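Local coordinates for protein PtLCIB4 H88A mutant (Phaeodactylum tricornutum, PDB 5B5Z) that binds a zinc ion and belongs to the LCIB group of beta-carbonic anhydrases, whose members probably interconvert carbon dioxide and bicarbonate, at residues G83-P88 / G186-M191; G90-F95 / L225-N230; V116-E121 / I244-P249. One frame throughout, in Å; residues are numbered along the deposited sequence.

Contact 1. Residues G83-P88 / G186-M191; sequences GLAGFP and GYVRDM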
loop_
_atom_site.group_PDB
_atom_site.type_symbol
_atom_site.label_atom_id
_atom_site.label_comp_id
_atom_site.label_asym_id
_atom_site.label_seq_id
_atom_site.Cartn_x
_atom_site.Cartn_y
_atom_site.Cartn_z
ATOM N N GLY A 83 -0.680 2.926 4.813
ATOM C CA GLY A 83 0.704 3.327 5.003
ATOM C C GLY A 83 1.054 2.854 6.392
ATOM O O GLY A 83 0.365 2.004 6.914
ATOM N N LEU A 84 2.076 3.435 7.014
ATOM C CA LEU A 84 2.490 2.983 8.341
ATOM C C LEU A 84 1.339 3.026 9.353
ATOM O O LEU A 84 0.604 4.001 9.435
ATOM C CB LEU A 84 3.666 3.833 8.829
ATOM C CG LEU A 84 4.948 3.658 8.009
ATOM C CD1 LEU A 84 6.002 4.600 8.531
ATOM C CD2 LEU A 84 5.421 2.205 8.058
ATOM N N ALA A 85 1.198 1.941 10.110
ATOM C CA ALA A 85 0.171 1.765 11.146
ATOM C C ALA A 85 -1.263 1.705 10.615
ATOM O O ALA A 85 -2.199 1.572 11.395
ATOM C CB ALA A 85 0.291 2.851 12.195
ATOM N N GLY A 86 -1.434 1.788 9.294
ATOM C CA GLY A 86 -2.752 1.705 8.677
ATOM C C GLY A 86 -3.503 3.019 8.491
ATOM O O GLY A 86 -4.649 3.018 8.044
ATOM N N PHE A 87 -2.876 4.144 8.827
ATOM C CA PHE A 87 -3.492 5.448 8.555
ATOM C C PHE A 87 -3.679 5.690 7.065
ATOM O O PHE A 87 -2.858 5.258 6.276
ATOM C CB PHE A 87 -2.653 6.566 9.162
ATOM C CG PHE A 87 -2.749 6.627 10.656
ATOM C CD1 PHE A 87 -3.775 7.331 11.268
ATOM C CD2 PHE A 87 -1.834 5.959 11.443
ATOM C CE1 PHE A 87 -3.868 7.374 12.655
ATOM C CE2 PHE A 87 -1.922 5.997 12.827
ATOM C CZ PHE A 87 -2.943 6.711 13.430
ATOM N N PRO A 88 -4.771 6.385 6.685
ATOM C CA PRO A 88 -5.107 6.642 5.276
ATOM C C PRO A 88 -4.246 7.740 4.654
ATOM O O PRO A 88 -4.734 8.802 4.291
ATOM C CB PRO A 88 -6.588 7.053 5.343
ATOM C CG PRO A 88 -6.736 7.680 6.710
ATOM C CD PRO A 88 -5.844 6.826 7.598
ATOM N N GLY A 186 6.434 10.344 11.326
ATOM C CA GLY A 186 6.222 11.588 12.045
ATOM C C GLY A 186 4.734 11.855 12.194
ATOM O O GLY A 186 4.276 12.300 13.247
ATOM N N TYR A 187 3.979 11.567 11.137
ATOM C CA TYR A 187 2.528 11.713 11.192
ATOM C C TYR A 187 1.915 10.728 12.194
ATOM O O TYR A 187 0.959 11.062 12.893
ATOM C CB TYR A 187 1.909 11.510 9.802
ATOM C CG TYR A 187 2.141 12.643 8.815
ATOM C CD1 TYR A 187 2.033 13.975 9.208
ATOM C CD2 TYR A 187 2.475 12.377 7.488
ATOM C CE1 TYR A 187 2.243 15.008 8.302
ATOM C CE2 TYR A 187 2.695 13.401 6.578
ATOM C CZ TYR A 187 2.575 14.711 6.990
ATOM O OH TYR A 187 2.791 15.728 6.090
ATOM N N VAL A 188 2.445 9.508 12.260
ATOM C CA VAL A 188 1.920 8.532 13.218
ATOM C C VAL A 188 2.138 9.028 14.649
ATOM O O VAL A 188 1.235 8.948 15.493
ATOM C CB VAL A 188 2.572 7.139 13.035
ATOM C CG1 VAL A 188 2.133 6.172 14.140
ATOM C CG2 VAL A 188 2.262 6.592 11.639
ATOM N N ARG A 189 3.328 9.561 14.921
ATOM C CA ARG A 189 3.605 10.131 16.237
ATOM C C ARG A 189 2.639 11.281 16.514
ATOM O O ARG A 189 2.112 11.393 17.624
ATOM C CB ARG A 189 5.056 10.627 16.354
ATOM C CG ARG A 189 6.083 9.532 16.560
ATOM C CD ARG A 189 7.471 10.123 16.904
ATOM N NE ARG A 189 7.957 11.028 15.863
ATOM C CZ ARG A 189 8.720 10.658 14.835
ATOM N NH1 ARG A 189 9.084 9.395 14.692
ATOM N NH2 ARG A 189 9.109 11.554 13.937
ATOM N N ASP A 190 2.404 12.114 15.505
ATOM C CA ASP A 190 1.492 13.259 15.653
ATOM C C ASP A 190 0.088 12.816 16.032
ATOM O O ASP A 190 -0.510 13.354 16.962
ATOM C CB ASP A 190 1.408 14.078 14.370
ATOM C CG ASP A 190 2.663 14.890 14.097
ATOM O OD1 ASP A 190 3.454 15.125 15.039
ATOM O OD2 ASP A 190 2.839 15.308 12.931
ATOM N N MET A 191 -0.444 11.836 15.312
ATOM C CA MET A 191 -1.813 11.430 15.572
ATOM C C MET A 191 -1.976 10.605 16.860
ATOM O O MET A 191 -3.081 10.517 17.409
ATOM C CB MET A 191 -2.363 10.695 14.347
ATOM C CG MET A 191 -2.689 11.704 13.246
ATOM S SD MET A 191 -3.416 11.042 11.748
ATOM C CE MET A 191 -1.955 10.688 10.762
#

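Contact 2. Residues G90-F95 / L225-N230; sequences GGLTGF and LDEGSN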
loop_
_atom_site.group_PDB
_atom_site.type_symbol
_atom_site.label_atom_id
_atom_site.label_comp_id
_atom_site.label_asym_id
_atom_site.label_seq_id
_atom_site.Cartn_x
_atom_site.Cartn_y
_atom_site.Cartn_z
ATOM N N GLY A 90 -3.025 8.053 1.803
ATOM C CA GLY A 90 -3.399 8.445 0.451
ATOM C C GLY A 90 -4.178 9.751 0.466
ATOM O O GLY A 90 -4.154 10.513 -0.502
ATOM N N GLY A 91 -4.875 10.007 1.569
ATOM C CA GLY A 91 -5.540 11.289 1.778
ATOM C C GLY A 91 -6.630 11.615 0.778
ATOM O O GLY A 91 -7.211 10.725 0.166
ATOM N N LEU A 92 -6.911 12.904 0.623
ATOM C CA LEU A 92 -7.978 13.354 -0.266
ATOM C C LEU A 92 -7.744 12.936 -1.715
ATOM O O LEU A 92 -8.665 12.492 -2.386
ATOM C CB LEU A 92 -8.125 14.880 -0.189
ATOM C CG LEU A 92 -8.501 15.455 1.171
ATOM C CD1 LEU A 92 -8.766 16.958 1.047
ATOM C CD2 LEU A 92 -9.706 14.736 1.739
ATOM N N THR A 93 -6.522 13.106 -2.207
ATOM C CA THR A 93 -6.220 12.736 -3.585
ATOM C C THR A 93 -6.359 11.227 -3.792
ATOM O O THR A 93 -6.882 10.787 -4.796
ATOM C CB THR A 93 -4.814 13.194 -4.005
ATOM O OG1 THR A 93 -4.772 14.631 -3.967
ATOM C CG2 THR A 93 -4.477 12.701 -5.430
ATOM N N GLY A 94 -5.896 10.443 -2.828
ATOM C CA GLY A 94 -6.070 9.008 -2.882
ATOM C C GLY A 94 -7.538 8.622 -2.884
ATOM O O GLY A 94 -7.958 7.735 -3.637
ATOM N N PHE A 95 -8.336 9.281 -2.048
ATOM C CA PHE A 95 -9.762 8.992 -2.029
ATOM C C PHE A 95 -10.419 9.369 -3.352
ATOM O O PHE A 95 -11.251 8.628 -3.882
ATOM C CB PHE A 95 -10.453 9.738 -0.889
ATOM C CG PHE A 95 -11.913 9.418 -0.768
ATOM C CD1 PHE A 95 -12.322 8.235 -0.181
ATOM C CD2 PHE A 95 -12.874 10.278 -1.277
ATOM C CE1 PHE A 95 -13.661 7.923 -0.091
ATOM C CE2 PHE A 95 -14.217 9.966 -1.181
ATOM C CZ PHE A 95 -14.606 8.792 -0.590
ATOM N N LEU A 225 -13.709 11.286 4.315
ATOM C CA LEU A 225 -14.988 10.980 3.680
ATOM C C LEU A 225 -15.874 12.228 3.663
ATOM O O LEU A 225 -16.589 12.456 2.698
ATOM C CB LEU A 225 -15.702 9.831 4.390
ATOM C CG LEU A 225 -14.977 8.484 4.432
ATOM C CD1 LEU A 225 -15.835 7.415 5.098
ATOM C CD2 LEU A 225 -14.591 8.062 3.045
ATOM N N ASP A 226 -15.816 13.031 4.726
ATOM C CA ASP A 226 -16.584 14.277 4.775
ATOM C C ASP A 226 -16.096 15.256 3.703
ATOM O O ASP A 226 -16.899 15.912 3.031
ATOM C CB ASP A 226 -16.501 14.918 6.173
ATOM C CG ASP A 226 -17.263 14.126 7.243
ATOM O OD1 ASP A 226 -18.036 13.204 6.891
ATOM O OD2 ASP A 226 -17.087 14.423 8.448
ATOM N N GLU A 227 -14.780 15.339 3.518
ATOM C CA GLU A 227 -14.202 16.239 2.513
ATOM C C GLU A 227 -14.437 15.801 1.075
ATOM O O GLU A 227 -14.741 16.629 0.219
ATOM C CB GLU A 227 -12.694 16.382 2.716
ATOM C CG GLU A 227 -12.293 17.013 4.013
ATOM C CD GLU A 227 -12.437 18.518 4.001
ATOM O OE1 GLU A 227 -12.446 19.115 2.896
ATOM O OE2 GLU A 227 -12.530 19.091 5.100
ATOM N N GLY A 228 -14.265 14.508 0.812
ATOM C CA GLY A 228 -14.246 13.999 -0.549
ATOM C C GLY A 228 -15.563 13.397 -0.987
ATOM O O GLY A 228 -15.633 12.720 -2.014
ATOM N N SER A 229 -16.598 13.648 -0.188
ATOM C CA SER A 229 -17.975 13.248 -0.486
ATOM C C SER A 229 -18.371 13.535 -1.928
ATOM O O SER A 229 -19.009 12.712 -2.589
ATOM C CB SER A 229 -18.937 13.981 0.458
ATOM O OG SER A 229 -18.645 15.369 0.487
ATOM N N ASN A 230 -17.986 14.720 -2.391
ATOM C CA ASN A 230 -18.260 15.181 -3.750
ATOM C C ASN A 230 -17.926 14.167 -4.852
ATOM O O ASN A 230 -18.611 14.103 -5.872
ATOM C CB ASN A 230 -17.484 16.481 -4.004
ATOM C CG ASN A 230 -16.102 16.461 -3.380
ATOM O OD1 ASN A 230 -15.960 16.511 -2.160
ATOM N ND2 ASN A 230 -15.070 16.379 -4.222
#

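Contact 3. Residues V116-E121 / I244-P249; sequences VGVSWE and IQINTP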
loop_
_atom_site.group_PDB
_atom_site.type_symbol
_atom_site.label_atom_id
_atom_site.label_comp_id
_atom_site.label_asym_id
_atom_site.label_seq_id
_atom_site.Cartn_x
_atom_site.Cartn_y
_atom_site.Cartn_z
ATOM N N VAL A 116 -2.432 -5.603 15.336
ATOM C CA VAL A 116 -1.610 -5.980 16.480
ATOM C C VAL A 116 -1.314 -7.471 16.404
ATOM O O VAL A 116 -2.185 -8.253 16.023
ATOM C CB VAL A 116 -2.311 -5.627 17.811
ATOM C CG1 VAL A 116 -3.656 -6.339 17.935
ATOM C CG2 VAL A 116 -1.399 -5.945 18.982
ATOM N N GLY A 117 -0.085 -7.845 16.734
ATOM C CA GLY A 117 0.296 -9.244 16.798
ATOM C C GLY A 117 -0.021 -9.847 18.152
ATOM O O GLY A 117 0.006 -9.160 19.170
ATOM N N VAL A 118 -0.367 -11.124 18.150
ATOM C CA VAL A 118 -0.499 -11.848 19.411
ATOM C C VAL A 118 0.250 -13.167 19.220
ATOM O O VAL A 118 0.103 -13.821 18.193
ATOM C CB VAL A 118 -1.975 -12.059 19.812
ATOM C CG1 VAL A 118 -2.741 -12.864 18.760
ATOM C CG2 VAL A 118 -2.045 -12.727 21.200
ATOM N N SER A 119 1.087 -13.522 20.188
ATOM C CA SER A 119 2.022 -14.626 19.997
ATOM C C SER A 119 1.414 -15.962 20.397
ATOM O O SER A 119 0.294 -16.027 20.900
ATOM C CB SER A 119 3.306 -14.394 20.792
ATOM O OG SER A 119 3.072 -14.519 22.186
ATOM N N TRP A 120 2.173 -17.030 20.177
ATOM C CA TRP A 120 1.744 -18.357 20.584
ATOM C C TRP A 120 1.583 -18.424 22.105
ATOM O O TRP A 120 0.818 -19.245 22.607
ATOM C CB TRP A 120 2.735 -19.422 20.097
ATOM C CG TRP A 120 4.083 -19.331 20.748
ATOM C CD1 TRP A 120 5.045 -18.387 20.521
ATOM C CD2 TRP A 120 4.620 -20.218 21.741
ATOM N NE1 TRP A 120 6.145 -18.633 21.308
ATOM C CE2 TRP A 120 5.911 -19.752 22.064
ATOM C CE3 TRP A 120 4.137 -21.362 22.382
ATOM C CZ2 TRP A 120 6.724 -20.391 23.004
ATOM C CZ3 TRP A 120 4.946 -21.995 23.319
ATOM C CH2 TRP A 120 6.222 -21.507 23.620
ATOM N N GLU A 121 2.277 -17.545 22.827
ATOM C CA GLU A 121 2.168 -17.479 24.292
ATOM C C GLU A 121 1.105 -16.496 24.787
ATOM O O GLU A 121 1.004 -16.255 25.996
ATOM C CB GLU A 121 3.499 -17.072 24.926
ATOM C CG GLU A 121 4.652 -18.040 24.760
ATOM C CD GLU A 121 5.997 -17.327 24.865
ATOM O OE1 GLU A 121 6.129 -16.428 25.723
ATOM O OE2 GLU A 121 6.923 -17.648 24.089
ATOM N N ILE A 244 -9.982 -3.436 14.265
ATOM C CA ILE A 244 -8.658 -3.865 14.692
ATOM C C ILE A 244 -8.347 -5.245 14.147
ATOM O O ILE A 244 -9.051 -6.211 14.424
ATOM C CB ILE A 244 -8.540 -3.895 16.243
ATOM C CG1 ILE A 244 -8.875 -2.507 16.804
ATOM C CG2 ILE A 244 -7.140 -4.382 16.644
ATOM C CD1 ILE A 244 -9.055 -2.485 18.287
ATOM N N GLN A 245 -7.292 -5.312 13.340
ATOM C CA GLN A 245 -6.815 -6.533 12.749
ATOM C C GLN A 245 -5.895 -7.248 13.744
ATOM O O GLN A 245 -4.951 -6.649 14.267
ATOM C CB GLN A 245 -6.103 -6.171 11.437
ATOM C CG GLN A 245 -5.456 -7.269 10.686
ATOM C CD GLN A 245 -4.928 -6.765 9.354
ATOM O OE1 GLN A 245 -4.675 -5.552 9.173
ATOM N NE2 GLN A 245 -4.759 -7.680 8.416
ATOM N N ILE A 246 -6.172 -8.517 14.021
ATOM C CA ILE A 246 -5.356 -9.264 14.973
ATOM C C ILE A 246 -4.567 -10.349 14.248
ATOM O O ILE A 246 -5.135 -11.279 13.688
ATOM C CB ILE A 246 -6.222 -9.870 16.094
ATOM C CG1 ILE A 246 -6.923 -8.742 16.857
ATOM C CG2 ILE A 246 -5.369 -10.720 17.034
ATOM C CD1 ILE A 246 -7.867 -9.240 17.963
ATOM N N ASN A 247 -3.251 -10.186 14.223
ATOM C CA ASN A 247 -2.381 -11.093 13.490
ATOM C C ASN A 247 -1.855 -12.191 14.405
ATOM O O ASN A 247 -1.149 -11.923 15.378
ATOM C CB ASN A 247 -1.232 -10.315 12.855
ATOM C CG ASN A 247 -1.727 -9.201 11.962
ATOM O OD1 ASN A 247 -1.397 -8.036 12.160
ATOM N ND2 ASN A 247 -2.561 -9.548 11.015
ATOM N N THR A 248 -2.191 -13.430 14.068
ATOM C CA THR A 248 -1.906 -14.576 14.924
ATOM C C THR A 248 -0.833 -15.471 14.297
ATOM O O THR A 248 -0.494 -15.292 13.130
ATOM C CB THR A 248 -3.183 -15.385 15.141
ATOM O OG1 THR A 248 -3.657 -15.825 13.868
ATOM C CG2 THR A 248 -4.259 -14.523 15.829
ATOM N N PRO A 249 -0.289 -16.437 15.065
ATOM C CA PRO A 249 0.672 -17.375 14.469
ATOM C C PRO A 249 0.134 -18.092 13.219
ATOM O O PRO A 249 -1.079 -18.160 13.005
ATOM C CB PRO A 249 0.934 -18.366 15.607
ATOM C CG PRO A 249 0.745 -17.548 16.846
ATOM C CD PRO A 249 -0.421 -16.641 16.521
#

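Contact 1. Residues G83-P88 / G186-M191
Phe87 and Met191 are brought together by the same first-torsion choice: each holds its CG beside its own backbone N and anti to the carbonyl carbon (chi1 -73° for Phe87). The methionine then bends at chi3 (-90°), which folds its methyl back along the ring, so that ring and thioether run antiparallel alongside one another. SD lies 3.8 Å from Phe87 CD1, and CE follows at 3.9 Å from that same CD1. This is an oblique Met-aromatic contact, the sulfur standing 43° off the ring normal. Val188 supplies the second anchor through one methyl, with CG2 at 4.1 Å from Phe87 CD2. That methyl also reaches 4.2 Å from Leu84 CB and 4.3 Å from Ala85 CB, and thus plugs the bend of the loop, a type II beta turn closed by Gly86 N donating to Gly83 O at 3.0 Å. An alanine in place of Phe87 removes the aromatic partner of the Met191 sulfur and would probably leave the SD-CE end less firmly held and Val188 CG2 without one of its neighbours. Ala85 places the turn close to the bound zinc. Around this joint between loop and helix 183-192, helix 140-154 packs on Leu84, Ala85 and Val188, helix 205-228 meets Phe87 and Met191 through Ala216 and Leu220, and Pro180 of the second subunit packs on Met191.

Contact 2. Residues G90-F95 / L225-N230
Leu92 and Phe95 of helix 91-99 make an apolar helix-helix packing with Leu225, Glu227 and Gly228 near the C-terminal end of helix 205-228, in an alpha/beta fold. Both helices also rest on strand 238-247, where Phe95 touches Ile238 and Leu225 touches Val240. A glycine makes the close approach possible: Leu92 CA and Gly228 CA come within 6.3 Å, and a beta carbon on Gly228 would collide with Phe95 CD2. Phe95 is thrown across the gap by holding CG anti to the backbone N (chi1 -177°), and its side chain runs roughly perpendicular to that of Leu225, whose CD2 approaches the ring obliquely. The touch is tight, with Leu225 CD2 only 3.3 Å from Phe95 CE1. Farther out, Leu92 CD2 rests on the aliphatic root of Glu227, 3.5 Å from its CB, while the glutamate itself is exposed. This outer side also meets the dimer partner: Thr93 N is hydrogen-bonded to Asp182 OD1 of the second subunit, whose Leu181 packs on Glu227. Near the end of this segment, Ser229 OG donates to Asp226 O from above the carbonyl plane, tying the chain back on itself. Back at the aromatic ring, Gly228 O lies in the ring plane at its edge, 3.2 Å from Phe95 CE2, facing the weakly positive hydrogens of the rim.

Contact 3. Residues V116-E121 / I244-P249
Val116 and Ile246 stand side by side on neighbouring parallel strands, at the tight inner end of a contact that slackens toward the exposed Trp120. Three backbone bonds lock the register: Val116 N donates to Gln245 O at 2.9 Å, Asn247 N to Val116 O at 2.8 Å and Val118 N to Asn247 O at 3.0 Å. The middle bond is nearly straight at hydrogen (166°), although its donor is tilted 24° from the carbonyl plane. On the face that carries Val116 and Ile246, Val116 CG1 touches Ile246 CG1 at 4.2 Å. Val118 sets CG1 between its backbone N and carbonyl carbon (chi1 60°), which presents this methyl to Ile246 CG2 at 3.8 Å and to Thr248 CG2 at 3.7 Å. Pro210 of helix 205-228 and Val21 of helix 16-24 close over this row.

Beyond Val118 the ladder ends. Pro249 has no N-H to offer, and its CD instead sits 3.3 Å from Val118 O, a buried carbonyl with no hydrogen-bond partner. The last touch is of the proline ring on the backbone, Pro249 CG lying 3.7 Å from Trp120 N, and the indole leads away, one face covered by the CG of its neighbour Glu121. Here the loop is braced from within by an ST turn, Ser119 OG accepting from Glu121 N as well as bonding Lys123 N.

On the opposite face of the sheet, Asn247 bonds His115 ND1 through OD1 and Asp254 OD2 through ND2. His115 ligates zinc with Cys59 and Cys139, so the asparagine is a second-shell residue that probably fixes the imidazole's rotation. A zinc held by two cysteines and a histidine beside a parallel part of the sheet is the metal site of beta-carbonic anhydrases, in keeping with the family of this protein.

Contacts 1 and 3 are buried, whereas contact 2 is only partly so and runs out to exposed surface. Their chemistry follows their place. Contact 3 joins two strands of the central sheet and rests on backbone hydrogen bonds; contact 1 joins a loop to a helix and contact 2 joins two helices, mainly through apolar side-chain packing, each built round one phenylalanine. Residues 83-88 and 90-95 adjoin in sequence and carry the chain from the zinc-side loop into helix 91-99, and both contacts reach the second subunit, which contact 3 does not. Helix 205-228 enters contact 2 directly and flanks the other two. Contacts 2 and 3 lie on opposite sides of the chain's centre, their centres about 31 Å apart.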